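Local structure of methylmalonate-semialdehyde dehydrogenase (Oceanimonas doudoroffii, 4ZZ7) at residues A40-V45 with D207-D212; K95-A100 with T317-D322; S137-M142 with T475-V480; V268-G273 with I439-P444. The protein probably catalyses the NAD-dependent, CoA-acylating oxidation of methylmalonate semialdehyde, yielding propionyl-CoA as other enzymes of its class do. All coordinates share one frame; numbering follows the deposited sequence.

Contact 1 of 4, residues A40-V45 with D207-D212. With NAD (nicotinamide-adenine-dinucleotide), chain M.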
loop_
_atom_site.group_PDB
_atom_site.type_symbol
_atom_site.label_atom_id
_atom_site.label_comp_id
_atom_site.label_asym_id
_atom_site.label_seq_id
_atom_site.Cartn_x
_atom_site.Cartn_y
_atom_site.Cartn_z
ATOM N N ALA A 40 28.134 32.305 1.576
ATOM C CA ALA A 40 28.773 31.425 2.536
ATOM C C ALA A 40 29.876 30.627 1.897
ATOM O O ALA A 40 29.763 30.158 0.772
ATOM C CB ALA A 40 27.759 30.485 3.161
ATOM N N SER A 41 30.938 30.457 2.655
ATOM C CA SER A 41 32.137 29.815 2.173
ATOM C C SER A 41 32.114 28.410 2.702
ATOM O O SER A 41 31.294 28.090 3.556
ATOM C CB SER A 41 33.351 30.560 2.729
ATOM O OG SER A 41 33.327 30.514 4.160
ATOM N N THR A 42 33.048 27.587 2.253
ATOM C CA THR A 42 33.064 26.192 2.677
ATOM C C THR A 42 33.172 26.039 4.214
ATOM O O THR A 42 32.741 25.037 4.761
ATOM C CB THR A 42 34.183 25.365 2.004
ATOM O OG1 THR A 42 35.442 25.836 2.450
ATOM C CG2 THR A 42 34.174 25.497 0.513
ATOM N N LYS A 43 33.738 27.013 4.911
ATOM C CA LYS A 43 33.815 26.950 6.378
ATOM C C LYS A 43 32.468 27.183 7.069
ATOM O O LYS A 43 32.190 26.625 8.147
ATOM C CB LYS A 43 34.805 27.992 6.887
ATOM C CG LYS A 43 34.952 27.999 8.402
ATOM C CD LYS A 43 35.803 29.154 8.890
ATOM C CE LYS A 43 35.767 29.227 10.412
ATOM N NZ LYS A 43 36.586 30.351 10.940
ATOM N N THR A 44 31.667 28.061 6.467
ATOM C CA THR A 44 30.358 28.428 6.986
ATOM C C THR A 44 29.367 27.304 6.741
ATOM O O THR A 44 28.621 26.931 7.629
ATOM C CB THR A 44 29.860 29.723 6.324
ATOM O OG1 THR A 44 30.784 30.778 6.603
ATOM C CG2 THR A 44 28.464 30.108 6.850
ATOM N N VAL A 45 29.350 26.780 5.521
ATOM C CA VAL A 45 28.520 25.622 5.194
ATOM C C VAL A 45 28.808 24.504 6.207
ATOM O O VAL A 45 27.883 23.932 6.771
ATOM C CB VAL A 45 28.753 25.118 3.742
ATOM C CG1 VAL A 45 27.979 23.843 3.475
ATOM C CG2 VAL A 45 28.333 26.161 2.720
ATOM N N ASP A 207 26.721 30.527 -3.606
ATOM C CA ASP A 207 26.838 30.192 -5.003
ATOM C C ASP A 207 27.585 28.849 -5.109
ATOM O O ASP A 207 27.668 28.089 -4.135
ATOM C CB ASP A 207 27.566 31.339 -5.715
ATOM C CG ASP A 207 29.050 31.405 -5.390
ATOM O OD1 ASP A 207 29.516 30.906 -4.342
ATOM O OD2 ASP A 207 29.768 31.984 -6.220
ATOM N N LYS A 208 28.157 28.575 -6.273
ATOM C CA LYS A 208 28.814 27.292 -6.529
ATOM C C LYS A 208 29.643 26.775 -5.359
ATOM O O LYS A 208 29.657 25.586 -5.113
ATOM C CB LYS A 208 29.707 27.377 -7.774
ATOM C CG LYS A 208 30.149 26.028 -8.287
ATOM C CD LYS A 208 31.426 26.083 -9.101
ATOM C CE LYS A 208 31.815 24.692 -9.593
ATOM N NZ LYS A 208 30.746 24.014 -10.399
ATOM N N GLU A 209 30.340 27.665 -4.662
ATOM C CA GLU A 209 31.225 27.251 -3.565
ATOM C C GLU A 209 30.466 26.564 -2.413
ATOM O O GLU A 209 30.972 25.610 -1.807
ATOM C CB GLU A 209 32.052 28.440 -3.045
ATOM C CG GLU A 209 33.215 28.053 -2.133
ATOM C CD GLU A 209 33.762 29.229 -1.316
ATOM O OE1 GLU A 209 33.889 30.355 -1.887
ATOM O OE2 GLU A 209 34.074 29.021 -0.105
ATOM N N ALA A 210 29.267 27.053 -2.116
ATOM C CA ALA A 210 28.477 26.471 -1.046
ATOM C C ALA A 210 27.908 25.150 -1.534
ATOM O O ALA A 210 27.818 24.181 -0.786
ATOM C CB ALA A 210 27.362 27.409 -0.621
ATOM N N VAL A 211 27.533 25.112 -2.804
ATOM C CA VAL A 211 27.023 23.888 -3.400
ATOM C C VAL A 211 28.067 22.786 -3.314
ATOM O O VAL A 211 27.782 21.716 -2.805
ATOM C CB VAL A 211 26.586 24.094 -4.863
ATOM C CG1 VAL A 211 26.243 22.768 -5.523
ATOM C CG2 VAL A 211 25.368 25.010 -4.908
ATOM N N ASP A 212 29.274 23.069 -3.794
ATOM C CA ASP A 212 30.375 22.095 -3.782
ATOM C C ASP A 212 30.730 21.653 -2.329
ATOM O O ASP A 212 31.121 20.498 -2.102
ATOM C CB ASP A 212 31.607 22.627 -4.569
ATOM C CG ASP A 212 31.427 22.566 -6.123
ATOM O OD1 ASP A 212 30.539 21.852 -6.627
ATOM O OD2 ASP A 212 32.176 23.227 -6.877
HETATM P PA NAD M . 20.164 26.826 -11.969
HETATM O O1A NAD M . 21.154 27.965 -12.198
HETATM O O2A NAD M . 20.157 25.586 -12.846
HETATM O O5B NAD M . 20.370 26.270 -10.458
HETATM C C5B NAD M . 19.708 26.814 -9.308
HETATM C C4B NAD M . 20.485 26.530 -8.023
HETATM O O4B NAD M . 21.745 25.922 -8.320
HETATM C C3B NAD M . 20.807 27.780 -7.210
HETATM O O3B NAD M . 20.571 27.484 -5.832
HETATM C C2B NAD M . 22.266 28.097 -7.532
HETATM O O2B NAD M . 23.090 28.628 -6.490
HETATM C C1B NAD M . 22.844 26.750 -7.923
HETATM N N9A NAD M . 23.860 26.853 -9.014
HETATM C C8A NAD M . 23.795 27.668 -10.107
HETATM N N7A NAD M . 24.874 27.488 -10.898
HETATM C C5A NAD M . 25.661 26.547 -10.318
HETATM C C6A NAD M . 26.966 25.898 -10.640
HETATM N N6A NAD M . 27.629 26.241 -11.765
HETATM N N1A NAD M . 27.446 24.961 -9.778
HETATM C C2A NAD M . 26.773 24.619 -8.637
HETATM N N3A NAD M . 25.587 25.154 -8.278
HETATM C C4A NAD M . 24.994 26.115 -9.063
HETATM O O3 NAD M . 18.643 27.439 -11.954
HETATM P PN NAD M . 18.144 28.998 -11.860
HETATM O O1N NAD M . 18.381 29.571 -10.460
HETATM O O2N NAD M . 18.531 29.832 -13.089
HETATM O O5D NAD M . 16.588 28.631 -12.011
HETATM C C5D NAD M . 16.038 28.333 -13.306
HETATM C C4D NAD M . 15.954 26.834 -13.661
HETATM O O4D NAD M . 15.071 26.052 -12.825
HETATM C C3D NAD M . 15.416 26.651 -15.091
HETATM O O3D NAD M . 16.473 26.310 -15.994
HETATM C C2D NAD M . 14.340 25.555 -15.026
HETATM O O2D NAD M . 14.504 24.578 -16.059
HETATM C C1D NAD M . 14.534 24.988 -13.631
HETATM N N1N NAD M . 13.344 24.409 -13.016
HETATM C C2N NAD M . 13.233 23.074 -13.055
HETATM C C3N NAD M . 12.138 22.438 -12.479
HETATM C C7N NAD M . 11.944 20.941 -12.523
HETATM O O7N NAD M . 11.966 20.274 -13.564
HETATM N N7N NAD M . 11.693 20.358 -11.364
HETATM C C4N NAD M . 11.179 23.207 -11.831
HETATM C C5N NAD M . 11.307 24.590 -11.789
HETATM C C6N NAD M . 12.420 25.174 -12.397
HETATM O O HOH W 1 29.215 30.366 -1.711
#
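Thr42 N donates to Glu209 OE2 at 2.9 Å, so a carboxylate from one helix receives a first-turn N-H of another, the one that begins after the N-cap residue Ser41. The bond is moderately bent, 145° at the hydrogen, and meets OE2 on its anti side, 25° out of the carboxylate plane. Glu209 reaches this far because CG lies anti to the backbone N (chi1 -167°) and the chain beyond it is extended. Thr42 CG2 packs beside the shaft, 3.8 Å from Glu209 CG, the two side chains crossing at about a right angle. The second oxygen, OE1, forms a salt bridge with Arg21, which also pairs with Asp207; a negative group facing the start of helix 42-61 should suit that helix's dipole.

A water bridges the segments more indirectly, donating to Ala40 O at 2.6 Å and to Asp207 OD1 at 2.7 Å. Asp207 is itself the N-cap of helix 208-216, and its OD1 accepts a weak capping bond from Glu209 N. Beside these polar groups Val45 CG2 meets Ala210 CB at 3.7 Å, the apolar part of the contact.

The neighbouring residues of helix 208-216 turn to the cofactor. Val211 CG2 lies 3.4 Å from N3A of the NAD adenine, and Lys208 CG comes near N1A, to which Lys208 NZ makes only a weak bond. Helix 208-216 links the parallel strands 201-203 and 220-226, and such a crossover helix lining the adenine is characteristic of the Rossmann-type NAD-binding domain of aldehyde dehydrogenases.

Contact 2 of 4, residues K95-A100 with T317-D322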
loop_
_atom_site.group_PDB
_atom_site.type_symbol
_atom_site.label_atom_id
_atom_site.label_comp_id
_atom_site.label_asym_id
_atom_site.label_seq_id
_atom_site.Cartn_x
_atom_site.Cartn_y
_atom_site.Cartn_z
ATOM N N LYS A 95 7.079 38.417 -9.009
ATOM C CA LYS A 95 5.763 37.838 -9.364
ATOM C C LYS A 95 4.618 38.433 -8.558
ATOM O O LYS A 95 4.786 38.806 -7.399
ATOM C CB LYS A 95 5.739 36.298 -9.302
ATOM C CG LYS A 95 6.014 35.680 -7.955
ATOM C CD LYS A 95 5.779 34.176 -7.983
ATOM C CE LYS A 95 6.881 33.404 -8.691
ATOM N NZ LYS A 95 6.724 31.936 -8.509
ATOM N N ILE A 96 3.452 38.526 -9.179
ATOM C CA ILE A 96 2.424 39.370 -8.592
ATOM C C ILE A 96 1.637 38.531 -7.571
ATOM O O ILE A 96 1.704 37.305 -7.589
ATOM C CB ILE A 96 1.599 40.200 -9.640
ATOM C CG1 ILE A 96 0.241 39.579 -9.932
ATOM C CG2 ILE A 96 2.400 40.514 -10.913
ATOM C CD1 ILE A 96 -0.899 40.353 -9.286
ATOM N N ALA A 97 0.959 39.221 -6.651
ATOM C CA ALA A 97 0.255 38.603 -5.516
ATOM C C ALA A 97 -0.311 37.210 -5.808
ATOM O O ALA A 97 0.045 36.248 -5.140
ATOM C CB ALA A 97 -0.849 39.520 -5.025
ATOM N N HIS A 98 -1.174 37.093 -6.809
ATOM C CA HIS A 98 -1.837 35.809 -7.077
ATOM C C HIS A 98 -0.872 34.672 -7.434
ATOM O O HIS A 98 -1.106 33.551 -7.003
ATOM C CB HIS A 98 -2.902 35.935 -8.167
ATOM C CG HIS A 98 -2.341 36.187 -9.526
ATOM N ND1 HIS A 98 -2.275 37.445 -10.076
ATOM C CD2 HIS A 98 -1.785 35.352 -10.430
ATOM C CE1 HIS A 98 -1.725 37.372 -11.273
ATOM N NE2 HIS A 98 -1.403 36.117 -11.504
ATOM N N ASP A 99 0.185 34.934 -8.210
ATOM C CA ASP A 99 1.174 33.891 -8.522
ATOM C C ASP A 99 1.955 33.512 -7.282
ATOM O O ASP A 99 2.292 32.358 -7.107
ATOM C CB ASP A 99 2.177 34.314 -9.603
ATOM C CG ASP A 99 1.709 33.990 -11.011
ATOM O OD1 ASP A 99 1.338 32.819 -11.268
ATOM O OD2 ASP A 99 1.753 34.903 -11.882
ATOM N N ALA A 100 2.283 34.480 -6.437
ATOM C CA ALA A 100 2.993 34.178 -5.184
ATOM C C ALA A 100 2.094 33.344 -4.253
ATOM O O ALA A 100 2.528 32.344 -3.715
ATOM C CB ALA A 100 3.466 35.466 -4.503
ATOM N N THR A 317 3.582 45.666 -7.335
ATOM C CA THR A 317 2.890 46.728 -6.593
ATOM C C THR A 317 1.460 46.937 -7.086
ATOM O O THR A 317 0.550 47.201 -6.306
ATOM C CB THR A 317 3.660 48.052 -6.688
ATOM O OG1 THR A 317 3.936 48.344 -8.067
ATOM C CG2 THR A 317 4.971 47.966 -5.886
ATOM N N ASP A 318 1.274 46.806 -8.387
ATOM C CA ASP A 318 -0.048 46.783 -8.971
ATOM C C ASP A 318 -0.436 45.327 -8.990
ATOM O O ASP A 318 0.105 44.547 -9.770
ATOM C CB ASP A 318 -0.018 47.406 -10.384
ATOM C CG ASP A 318 -1.402 47.454 -11.074
ATOM O OD1 ASP A 318 -2.448 47.381 -10.403
ATOM O OD2 ASP A 318 -1.441 47.590 -12.311
ATOM N N SER A 319 -1.343 44.945 -8.093
ATOM C CA SER A 319 -2.067 43.684 -8.253
ATOM C C SER A 319 -2.834 43.811 -9.551
ATOM O O SER A 319 -2.913 44.902 -10.124
ATOM C CB SER A 319 -3.037 43.464 -7.109
ATOM O OG SER A 319 -2.323 43.199 -5.931
ATOM N N GLY A 320 -3.388 42.722 -10.052
ATOM C CA GLY A 320 -4.212 42.836 -11.257
ATOM C C GLY A 320 -3.408 42.782 -12.526
ATOM O O GLY A 320 -3.966 42.521 -13.581
ATOM N N ASN A 321 -2.106 43.039 -12.438
ATOM C CA ASN A 321 -1.170 42.615 -13.482
ATOM C C ASN A 321 -1.185 41.099 -13.642
ATOM O O ASN A 321 -1.232 40.370 -12.655
ATOM C CB ASN A 321 0.257 43.073 -13.171
ATOM C CG ASN A 321 0.482 44.530 -13.495
ATOM O OD1 ASN A 321 0.059 45.018 -14.548
ATOM N ND2 ASN A 321 1.182 45.230 -12.613
ATOM N N ASP A 322 -1.151 40.632 -14.887
ATOM C CA ASP A 322 -1.104 39.196 -15.162
ATOM C C ASP A 322 0.260 38.585 -14.790
ATOM O O ASP A 322 0.325 37.516 -14.161
ATOM C CB ASP A 322 -1.475 38.912 -16.611
ATOM C CG ASP A 322 -2.957 39.042 -16.846
ATOM O OD1 ASP A 322 -3.682 38.126 -16.426
ATOM O OD2 ASP A 322 -3.407 40.058 -17.433
#
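The residues leading into helix 97-115 and its first turn meet the loop that joins helices 296-308 and 329-344, where Ile96 and His98 gather around the backbone of Asn321. Ile96 supplies most of the apolar surface. Its CG1 lies 3.2 Å from Asn321 O. At the tip of the same branch, Ile96 CD1 is 3.5 Å from Gly320 N. On the other branch, Ile96 CG2 packs against Asn321 CB at 4.0 Å, and the two side chains cross at about a right angle.

His98 completes the grip from the helix side. Its CG sits between the backbone N and the carbonyl carbon (chi1 69°). The ring presents an edge to the loop: Asn321 O is 3.3 Å from His98 CE1, and both it and Asp322 O lie near the ring plane. Ala97 CB adds a looser touch on Ser319 OG.

The loop is braced by bonds of its own. Asn321 ND2 donates to Pro315 O and weakly to Asp318 O, Asp322 OD2 accepts from Lys312 N, and Gly320 takes positive phi (85°) as the chain turns.

The contacts that the geometry settles are largely van der Waals, with carbonyl oxygens set against methyl, methylene and imidazole C-H groups; the polar side chains that fix the loop's shape find partners within the loop region itself, while Ile96 brings the apolar surface and His98 a polar ring turned edge-on.

Contact 3 of 4, residues S137-M142 with T475-V480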
loop_
_atom_site.group_PDB
_atom_site.type_symbol
_atom_site.label_atom_id
_atom_site.label_comp_id
_atom_site.label_asym_id
_atom_site.label_seq_id
_atom_site.Cartn_x
_atom_site.Cartn_y
_atom_site.Cartn_z
ATOM N N SER A 137 10.192 -4.521 7.224
ATOM C CA SER A 137 10.992 -3.386 6.740
ATOM C C SER A 137 10.822 -2.157 7.622
ATOM O O SER A 137 9.785 -1.965 8.268
ATOM C CB SER A 137 10.719 -3.059 5.262
ATOM O OG SER A 137 9.388 -2.709 5.000
ATOM N N GLU A 138 11.864 -1.344 7.668
ATOM C CA GLU A 138 11.791 -0.057 8.307
ATOM C C GLU A 138 12.432 0.959 7.382
ATOM O O GLU A 138 13.446 0.665 6.732
ATOM C CB GLU A 138 12.509 -0.081 9.655
ATOM C CG GLU A 138 11.886 -0.984 10.723
ATOM C CD GLU A 138 12.357 -0.625 12.130
ATOM O OE1 GLU A 138 13.290 0.184 12.268
ATOM O OE2 GLU A 138 11.786 -1.119 13.114
ATOM N N PHE A 139 11.835 2.150 7.323
ATOM C CA PHE A 139 12.376 3.269 6.524
ATOM C C PHE A 139 12.963 4.354 7.427
ATOM O O PHE A 139 12.307 5.346 7.791
ATOM C CB PHE A 139 11.322 3.802 5.559
ATOM C CG PHE A 139 10.812 2.755 4.625
ATOM C CD1 PHE A 139 11.646 2.196 3.674
ATOM C CD2 PHE A 139 9.509 2.310 4.716
ATOM C CE1 PHE A 139 11.190 1.210 2.819
ATOM C CE2 PHE A 139 9.032 1.329 3.865
ATOM C CZ PHE A 139 9.872 0.780 2.907
ATOM N N GLN A 140 14.228 4.146 7.777
ATOM C CA GLN A 140 14.888 4.943 8.790
ATOM C C GLN A 140 15.525 6.143 8.158
ATOM O O GLN A 140 15.693 6.181 6.935
ATOM C CB GLN A 140 15.921 4.105 9.506
ATOM C CG GLN A 140 15.266 2.966 10.254
ATOM C CD GLN A 140 16.193 2.264 11.208
ATOM O OE1 GLN A 140 17.413 2.447 11.180
ATOM N NE2 GLN A 140 15.612 1.454 12.074
ATOM N N PRO A 141 15.888 7.134 8.981
ATOM C CA PRO A 141 16.399 8.363 8.390
ATOM C C PRO A 141 17.831 8.257 7.843
ATOM O O PRO A 141 18.621 7.452 8.321
ATOM C CB PRO A 141 16.309 9.366 9.543
ATOM C CG PRO A 141 15.367 8.750 10.529
ATOM C CD PRO A 141 15.649 7.295 10.423
ATOM N N MET A 142 18.122 9.080 6.842
ATOM C CA MET A 142 19.445 9.175 6.242
ATOM C C MET A 142 20.476 9.842 7.178
ATOM O O MET A 142 21.560 9.299 7.445
ATOM C CB MET A 142 19.357 9.976 4.934
ATOM C CG MET A 142 18.486 9.358 3.834
ATOM S SD MET A 142 19.074 7.721 3.337
ATOM C CE MET A 142 20.693 8.030 2.605
ATOM N N THR A 475 14.546 8.461 3.098
ATOM C CA THR A 475 14.843 7.385 4.052
ATOM C C THR A 475 15.666 6.264 3.448
ATOM O O THR A 475 15.836 6.198 2.219
ATOM C CB THR A 475 13.562 6.738 4.598
ATOM O OG1 THR A 475 12.877 6.074 3.526
ATOM C CG2 THR A 475 12.679 7.787 5.289
ATOM N N LYS A 476 16.155 5.378 4.321
ATOM C CA LYS A 476 16.823 4.142 3.875
ATOM C C LYS A 476 16.159 2.885 4.435
ATOM O O LYS A 476 15.775 2.818 5.607
ATOM C CB LYS A 476 18.327 4.150 4.148
ATOM C CG LYS A 476 18.716 4.749 5.463
ATOM C CD LYS A 476 20.213 4.759 5.605
ATOM C CE LYS A 476 20.601 5.299 6.982
ATOM N NZ LYS A 476 22.066 5.198 7.251
ATOM N N ARG A 477 16.014 1.903 3.552
ATOM C CA ARG A 477 15.341 0.660 3.866
ATOM C C ARG A 477 16.217 -0.235 4.714
ATOM O O ARG A 477 17.362 -0.524 4.383
ATOM C CB ARG A 477 14.975 -0.071 2.599
ATOM C CG ARG A 477 14.325 -1.400 2.872
ATOM C CD ARG A 477 14.195 -2.218 1.609
ATOM N NE ARG A 477 13.093 -1.737 0.786
ATOM C CZ ARG A 477 11.825 -2.109 0.909
ATOM N NH1 ARG A 477 11.439 -3.003 1.822
ATOM N NH2 ARG A 477 10.926 -1.590 0.097
ATOM N N LYS A 478 15.649 -0.683 5.817
ATOM C CA LYS A 478 16.281 -1.664 6.684
ATOM C C LYS A 478 15.347 -2.861 6.760
ATOM O O LYS A 478 14.140 -2.714 6.970
ATOM C CB LYS A 478 16.515 -1.079 8.090
ATOM C CG LYS A 478 17.103 -2.071 9.088
ATOM C CD LYS A 478 17.353 -1.477 10.463
ATOM C CE LYS A 478 18.653 -0.669 10.537
ATOM N NZ LYS A 478 18.955 -0.253 11.944
ATOM N N THR A 479 15.893 -4.049 6.606
ATOM C CA THR A 479 15.087 -5.229 6.790
ATOM C C THR A 479 15.620 -5.995 7.985
ATOM O O THR A 479 16.837 -6.285 8.085
ATOM C CB THR A 479 15.080 -6.088 5.538
ATOM O OG1 THR A 479 14.743 -5.261 4.410
ATOM C CG2 THR A 479 14.074 -7.218 5.686
ATOM N N VAL A 480 14.696 -6.279 8.903
ATOM C CA VAL A 480 14.962 -7.055 10.092
ATOM C C VAL A 480 14.353 -8.427 9.875
ATOM O O VAL A 480 13.234 -8.519 9.380
ATOM C CB VAL A 480 14.367 -6.377 11.340
ATOM C CG1 VAL A 480 14.648 -7.174 12.618
ATOM C CG2 VAL A 480 14.961 -4.996 11.481
#
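Glu138 and Lys478 exchange two backbone hydrogen bonds, Glu138 N to Lys478 O and Lys478 N to Glu138 O, both 2.7 Å. Two residues along, Gln140 and Lys476 repeat the pattern, the Lys476 N to Gln140 O bond being 2.8 Å. Strands 133-141 and 475-483 are thereby zipped as an antiparallel pair.

On the face carrying Glu138, Gln140, Lys476 and Lys478, the Gln140 amide works both ways: NE2 donates to Glu138 OE1 at 2.7 Å, nearly in the amide plane, and also to Asp430 O of the second subunit, while OE1 receives a weak bond from Lys478 NZ. Lys478 NZ has stronger acceptors in Ser429 O and Ile432 O of the second subunit, and Glu138 OE2 reaches His125 of the third. Met142 SD rests 3.7 Å from Lys476 CG.

The other face holds Phe139 and Arg477, lying side by side and pointing the same way. The Phe139 ring turns its edge to the guanidinium, CE1 standing 3.8 Å above the guanidinium plane over its centre, with the two planes 82° apart. Arg477 NH2 forms a salt bridge with Asp469 of the second subunit. Phe139 CB meets Thr475 OG1, itself hydrogen-bonded to Val471 O, at 3.4 Å.

Thr479 and Val480 pair in parallel with a strand of the second subunit. Together with the intersubunit polar bonds, this is consistent with an oligomerisation element in the four-chain assembly.

Contact 4 of 4, residues V268-G273 with I439-P444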
loop_
_atom_site.group_PDB
_atom_site.type_symbol
_atom_site.label_atom_id
_atom_site.label_comp_id
_atom_site.label_asym_id
_atom_site.label_seq_id
_atom_site.Cartn_x
_atom_site.Cartn_y
_atom_site.Cartn_z
ATOM N N VAL A 268 -7.384 28.122 -25.236
ATOM C CA VAL A 268 -6.761 29.447 -25.279
ATOM C C VAL A 268 -6.773 29.997 -23.869
ATOM O O VAL A 268 -5.750 30.390 -23.337
ATOM C CB VAL A 268 -7.507 30.393 -26.257
ATOM C CG1 VAL A 268 -7.136 31.854 -26.069
ATOM C CG2 VAL A 268 -7.224 29.988 -27.687
ATOM N N ASN A 269 -7.938 29.981 -23.256
ATOM C CA ASN A 269 -8.088 30.543 -21.938
ATOM C C ASN A 269 -7.149 29.873 -20.924
ATOM O O ASN A 269 -6.543 30.544 -20.074
ATOM C CB ASN A 269 -9.556 30.454 -21.488
ATOM C CG ASN A 269 -9.865 31.323 -20.264
ATOM O OD1 ASN A 269 -9.381 32.456 -20.127
ATOM N ND2 ASN A 269 -10.690 30.803 -19.378
ATOM N N GLN A 270 -6.998 28.561 -21.034
ATOM C CA GLN A 270 -6.064 27.855 -20.177
ATOM C C GLN A 270 -4.606 28.075 -20.574
ATOM O O GLN A 270 -3.741 28.146 -19.702
ATOM C CB GLN A 270 -6.396 26.377 -20.119
ATOM C CG GLN A 270 -7.538 26.054 -19.162
ATOM C CD GLN A 270 -7.648 24.562 -18.882
ATOM O OE1 GLN A 270 -7.361 24.119 -17.777
ATOM N NE2 GLN A 270 -8.024 23.776 -19.896
ATOM N N LEU A 271 -4.334 28.225 -21.870
ATOM C CA LEU A 271 -2.957 28.462 -22.355
ATOM C C LEU A 271 -2.364 29.831 -21.998
ATOM O O LEU A 271 -1.154 30.008 -22.056
ATOM C CB LEU A 271 -2.862 28.217 -23.868
ATOM C CG LEU A 271 -2.894 26.729 -24.299
ATOM C CD1 LEU A 271 -3.173 26.620 -25.788
ATOM C CD2 LEU A 271 -1.608 25.989 -23.950
ATOM N N LEU A 272 -3.218 30.790 -21.653
ATOM C CA LEU A 272 -2.789 32.102 -21.163
ATOM C C LEU A 272 -1.991 31.980 -19.890
ATOM O O LEU A 272 -0.889 32.500 -19.783
ATOM C CB LEU A 272 -4.006 32.990 -20.852
ATOM C CG LEU A 272 -4.640 33.801 -21.972
ATOM C CD1 LEU A 272 -5.995 34.319 -21.540
ATOM C CD2 LEU A 272 -3.725 34.957 -22.334
ATOM N N GLY A 273 -2.596 31.317 -18.908
ATOM C CA GLY A 273 -1.978 31.128 -17.595
ATOM C C GLY A 273 -0.785 30.192 -17.652
ATOM O O GLY A 273 0.196 30.386 -16.947
ATOM N N ILE A 439 -4.607 15.935 -19.552
ATOM C CA ILE A 439 -5.705 15.817 -20.512
ATOM C C ILE A 439 -6.526 17.077 -20.287
ATOM O O ILE A 439 -7.098 17.243 -19.221
ATOM C CB ILE A 439 -6.558 14.556 -20.262
ATOM C CG1 ILE A 439 -5.689 13.308 -20.113
ATOM C CG2 ILE A 439 -7.574 14.324 -21.360
ATOM C CD1 ILE A 439 -4.861 12.941 -21.318
ATOM N N ASN A 440 -6.522 17.983 -21.263
ATOM C CA ASN A 440 -7.154 19.301 -21.152
ATOM C C ASN A 440 -6.746 20.118 -19.920
ATOM O O ASN A 440 -7.501 20.969 -19.457
ATOM C CB ASN A 440 -8.668 19.142 -21.202
ATOM C CG ASN A 440 -9.143 18.428 -22.467
ATOM O OD1 ASN A 440 -9.115 18.987 -23.558
ATOM N ND2 ASN A 440 -9.601 17.209 -22.320
ATOM N N ILE A 441 -5.540 19.841 -19.416
ATOM C CA ILE A 441 -4.905 20.563 -18.314
ATOM C C ILE A 441 -3.510 20.912 -18.820
ATOM O O ILE A 441 -2.645 20.063 -18.846
ATOM C CB ILE A 441 -4.689 19.692 -17.048
ATOM C CG1 ILE A 441 -5.991 19.149 -16.469
ATOM C CG2 ILE A 441 -3.945 20.495 -15.975
ATOM C CD1 ILE A 441 -6.790 20.191 -15.713
ATOM N N PRO A 442 -3.269 22.166 -19.217
ATOM C CA PRO A 442 -1.929 22.538 -19.688
ATOM C C PRO A 442 -0.827 22.486 -18.598
ATOM O O PRO A 442 0.348 22.373 -18.927
ATOM C CB PRO A 442 -2.140 23.969 -20.152
ATOM C CG PRO A 442 -3.200 24.509 -19.251
ATOM C CD PRO A 442 -4.126 23.355 -18.983
ATOM N N LEU A 443 -1.192 22.575 -17.316
ATOM C CA LEU A 443 -0.231 22.499 -16.211
ATOM C C LEU A 443 -0.536 21.295 -15.325
ATOM O O LEU A 443 -1.019 21.450 -14.196
ATOM C CB LEU A 443 -0.282 23.774 -15.369
ATOM C CG LEU A 443 -0.000 25.101 -16.067
ATOM C CD1 LEU A 443 -0.312 26.260 -15.120
ATOM C CD2 LEU A 443 1.446 25.152 -16.569
ATOM N N PRO A 444 -0.254 20.078 -15.818
ATOM C CA PRO A 444 -0.577 18.871 -15.053
ATOM C C PRO A 444 0.438 18.654 -13.957
ATOM O O PRO A 444 1.192 17.694 -13.994
ATOM C CB PRO A 444 -0.519 17.770 -16.110
ATOM C CG PRO A 444 0.494 18.252 -17.092
ATOM C CD PRO A 444 0.399 19.750 -17.101
#
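One polar bond and a small apolar patch join Gln270 and Leu271 of helix 264-276 to the turn around Asn440 and Pro442. The polar part is Gln270 NE2 donating to Asn440 O at 2.9 Å. At the hydrogen the bond is fairly straight, 159°, and the acceptor lies close to the Gln270 amide plane; on the acceptor side the donor stands above the carbonyl plane, 43° out of it. The extended Gln270 chain spans the space between helix and loop to deliver this amide.

Packing follows along the same side chain. Pro442 crosses Gln270 at about a right angle, its CG 3.8 Å from Gln270 CB and its CD 3.5 Å from Gln270 OE1. From the next helix position Leu271 CD2 approaches Pro442 CB more loosely, at 4.3 Å, and Leu286 of strand 286-292 touches both of these residues.

Outside partners take up the Asn440 side chain: its ND2 donates to Thr419 O and to Arg483 O of the second subunit, which also packs on Gln270. With its side chain held by these two and its carbonyl by Gln270, and with a backbone bond to Ile417 of strand 411-418, Asn440 ties the turn to helix, sheet and neighbouring subunit at once.

Contacts 1, 2 and 3 cross one another along the chain, while contact 4 crosses contact 2, follows contact 1 and is nested inside the loop closed by contact 3. Contact 1 sits at the edge of the NAD-binding sheet region, by the adenine. Contacts 2 and 4 are the closest neighbours, with centres about 19 Å apart; the loop of contact 4 follows strand 436-439 of the eight-stranded mixed sheet. Contact 3 belongs to the separate three-stranded antiparallel sheet, its centre about 44 Å from that of contact 2, across the chain's centre. Contacts 3 and 4 both meet the second subunit, though their centres are about 40 Å apart. The four are thus spread over the subunit without touching.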